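Local atomic coordinates of glycoside hydrolase 15-related protein (Kribbella flavida, PDB entry 5Z3E), a protein that hydrolyses the alpha-1,6-glucosidic linkage of isomaltose from the non-reducing end, releasing beta-D-glucose and D-glucose. Residues E122-N126 and E127-P131. The protein carries 1 engineered substitution. Numbering follows the deposited sequence.
Sequences EVPSN and EGMLP
Ser-125 O takes the N-H of Gly-128 at 2.9 Å, the donor lying well above the carbonyl plane, and CG of Met-129 rests 3.5 Å from that same oxygen. One residue on, Met-129 N bonds to Asn-126 O at 3.2 Å, again from above the plane. Two successive i to i+3 bonds of this kind make a single short turn of 3-10 helix. The Ser-125 side chain closes an ST turn at the start of it: with the hydroxyl anti to the backbone N (chi1 169°), OG swings beside the carbonyl carbon and accepts the N-H of Glu-127 at 3.1 Å in a nearly straight bond. Glu-127 folds its CG back along the serine, 3.4 Å from OG, before the chain runs out extended. Losing this hydroxyl to an alanine would probably leave the Glu-127 N-H without its side-chain acceptor and the start of the turn less firmly held. Met-129, bent at chi2 and chi3, brings SD to 4.1 Å from CG of Pro-124, the two side chains crossing at about a right angle. Asn-126 OD1 accepts a hydrogen bond from Arg-191, which also bonds to Pro-124 O. The turn belongs to the loop joining helix 108-119 to strand 134-135; Pro-124 packs on that helix, Met-129 reaches Tyr-184 and Phe-188 of helix 175-188, and Ser-125 and Asn-126 touch Trp-145 of helix 144-147, a substrate-binding residue by analogy with relatives.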
ATOM      1  N   GLU A 122       2.712  20.608  22.980  1.00 16.87           N
ATOM      2  CA  GLU A 122       3.189  21.383  21.839  1.00 16.19           C
ATOM      3  C   GLU A 122       3.168  20.487  20.617  1.00 13.67           C
ATOM      4  O   GLU A 122       4.215  19.984  20.163  1.00 14.86           O
ATOM      5  CB  GLU A 122       4.582  21.955  22.125  1.00 18.64           C
ATOM      6  CG  GLU A 122       4.581  22.922  23.267  1.00 23.15           C
ATOM      7  CD  GLU A 122       5.930  23.363  23.770  1.00 35.17           C
ATOM      8  OE1 GLU A 122       6.982  22.856  23.305  1.00 31.56           O
ATOM      9  OE2 GLU A 122       5.873  24.206  24.744  1.00112.78           O
ATOM     10  N   VAL A 123       1.967  20.203  20.104  1.00 12.76           N
ATOM     11  CA  VAL A 123       1.830  19.192  19.080  1.00 12.52           C
ATOM     12  C   VAL A 123       2.576  19.645  17.820  1.00 11.05           C
ATOM     13  O   VAL A 123       2.381  20.778  17.359  1.00 12.38           O
ATOM     14  CB  VAL A 123       0.383  18.907  18.779  1.00 13.07           C
ATOM     15  CG1 VAL A 123       0.253  17.903  17.631  1.00 12.69           C
ATOM     16  CG2 VAL A 123      -0.333  18.375  20.035  1.00 15.95           C
ATOM     17  N   PRO A 124       3.422  18.800  17.253  1.00 10.39           N
ATOM     18  CA  PRO A 124       4.195  19.222  16.094  1.00 10.51           C
ATOM     19  C   PRO A 124       3.306  19.497  14.902  1.00  9.02           C
ATOM     20  O   PRO A 124       2.300  18.794  14.692  1.00  9.48           O
ATOM     21  CB  PRO A 124       5.135  18.041  15.812  1.00 12.25           C
ATOM     22  CG  PRO A 124       4.640  17.006  16.581  1.00 22.88           C
ATOM     23  CD  PRO A 124       3.857  17.452  17.721  1.00 12.42           C
ATOM     24  N   SER A 125       3.728  20.442  14.091  1.00  9.60           N
ATOM     25  CA  SER A 125       3.115  20.687  12.806  1.00  9.36           C
ATOM     26  C   SER A 125       3.426  19.573  11.823  1.00  9.37           C
ATOM     27  O   SER A 125       4.460  18.881  11.956  1.00 10.09           O
ATOM     28  CB  SER A 125       3.690  21.992  12.249  1.00 10.46           C
ATOM     29  OG  SER A 125       3.330  22.173  10.883  1.00 11.31           O
ATOM     30  N   ASN A 126       2.605  19.442  10.804  1.00  9.54           N
ATOM     31  CA  ASN A 126       2.894  18.524   9.705  1.00  9.80           C
ATOM     32  C   ASN A 126       4.296  18.741   9.148  1.00  9.83           C
ATOM     33  O   ASN A 126       4.926  17.784   8.692  1.00 10.96           O
ATOM     34  CB  ASN A 126       1.884  18.681   8.592  1.00 10.40           C
ATOM     35  CG  ASN A 126       0.536  18.101   8.910  1.00 11.76           C
ATOM     36  OD1 ASN A 126       0.357  17.455   9.948  1.00 13.28           O
ATOM     37  ND2 ASN A 126      -0.394  18.316   8.039  1.00 12.69           N
ATOM     38  N   GLU A 127       4.808  19.974   9.183  1.00 10.34           N
ATOM     39  CA  GLU A 127       6.137  20.229   8.618  1.00 10.82           C
ATOM     40  C   GLU A 127       7.265  19.499   9.349  1.00 11.25           C
ATOM     41  O   GLU A 127       8.341  19.329   8.800  1.00 12.97           O
ATOM     42  CB  GLU A 127       6.438  21.720   8.530  1.00 11.35           C
ATOM     43  CG  GLU A 127       6.589  22.434   9.858  1.00 12.03           C
ATOM     44  CD  GLU A 127       7.081  23.854   9.734  1.00 11.91           C
ATOM     45  OE1 GLU A 127       7.411  24.293   8.607  1.00 14.06           O
ATOM     46  OE2 GLU A 127       7.133  24.548  10.772  1.00 14.16           O
ATOM     47  N   GLY A 128       7.026  19.088  10.596  1.00 10.67           N
ATOM     48  CA  GLY A 128       8.014  18.411  11.414  1.00 11.83           C
ATOM     49  C   GLY A 128       7.903  16.888  11.437  1.00 10.25           C
ATOM     50  O   GLY A 128       8.684  16.238  12.122  1.00 11.50           O
ATOM     51  N   MET A 129       6.939  16.332  10.730  1.00  9.57           N
ATOM     52  CA  MET A 129       6.662  14.911  10.821  1.00  9.04           C
ATOM     53  C   MET A 129       7.636  14.087   9.986  1.00  8.83           C
ATOM     54  O   MET A 129       8.440  14.605   9.218  1.00 10.09           O
ATOM     55  CB  MET A 129       5.200  14.678  10.425  1.00  8.74           C
ATOM     56  CG  MET A 129       4.225  15.434  11.321  1.00  9.22           C
ATOM     57  SD  MET A 129       4.296  14.986  13.077  1.00 10.32           S
ATOM     58  CE  MET A 129       3.338  13.519  13.031  1.00 10.41           C
ATOM     59  N   LEU A 130       7.576  12.757  10.145  1.00  8.68           N
ATOM     60  CA  LEU A 130       8.403  11.885   9.317  1.00  8.64           C
ATOM     61  C   LEU A 130       7.946  11.989   7.860  1.00  8.68           C
ATOM     62  O   LEU A 130       6.782  12.309   7.576  1.00  9.28           O
ATOM     63  CB  LEU A 130       8.320  10.434   9.795  1.00  8.83           C
ATOM     64  CG  LEU A 130       8.883  10.116  11.143  1.00  9.98           C
ATOM     65  CD1 LEU A 130       8.811   8.637  11.422  1.00 10.87           C
ATOM     66  CD2 LEU A 130      10.290  10.579  11.250  1.00 12.98           C
ATOM     67  N   PRO A 131       8.849  11.738   6.922  1.00  9.09           N
ATOM     68  CA  PRO A 131       8.564  12.030   5.512  1.00  9.51           C
ATOM     69  C   PRO A 131       7.767  10.944   4.804  1.00  9.10           C
ATOM     70  O   PRO A 131       7.593   9.817   5.304  1.00 10.13           O
ATOM     71  CB  PRO A 131       9.947  12.169   4.896  1.00 10.74           C
ATOM     72  CG  PRO A 131      10.737  11.177   5.691  1.00 11.05           C
ATOM     73  CD  PRO A 131      10.252  11.351   7.117  1.00  9.97           C
TER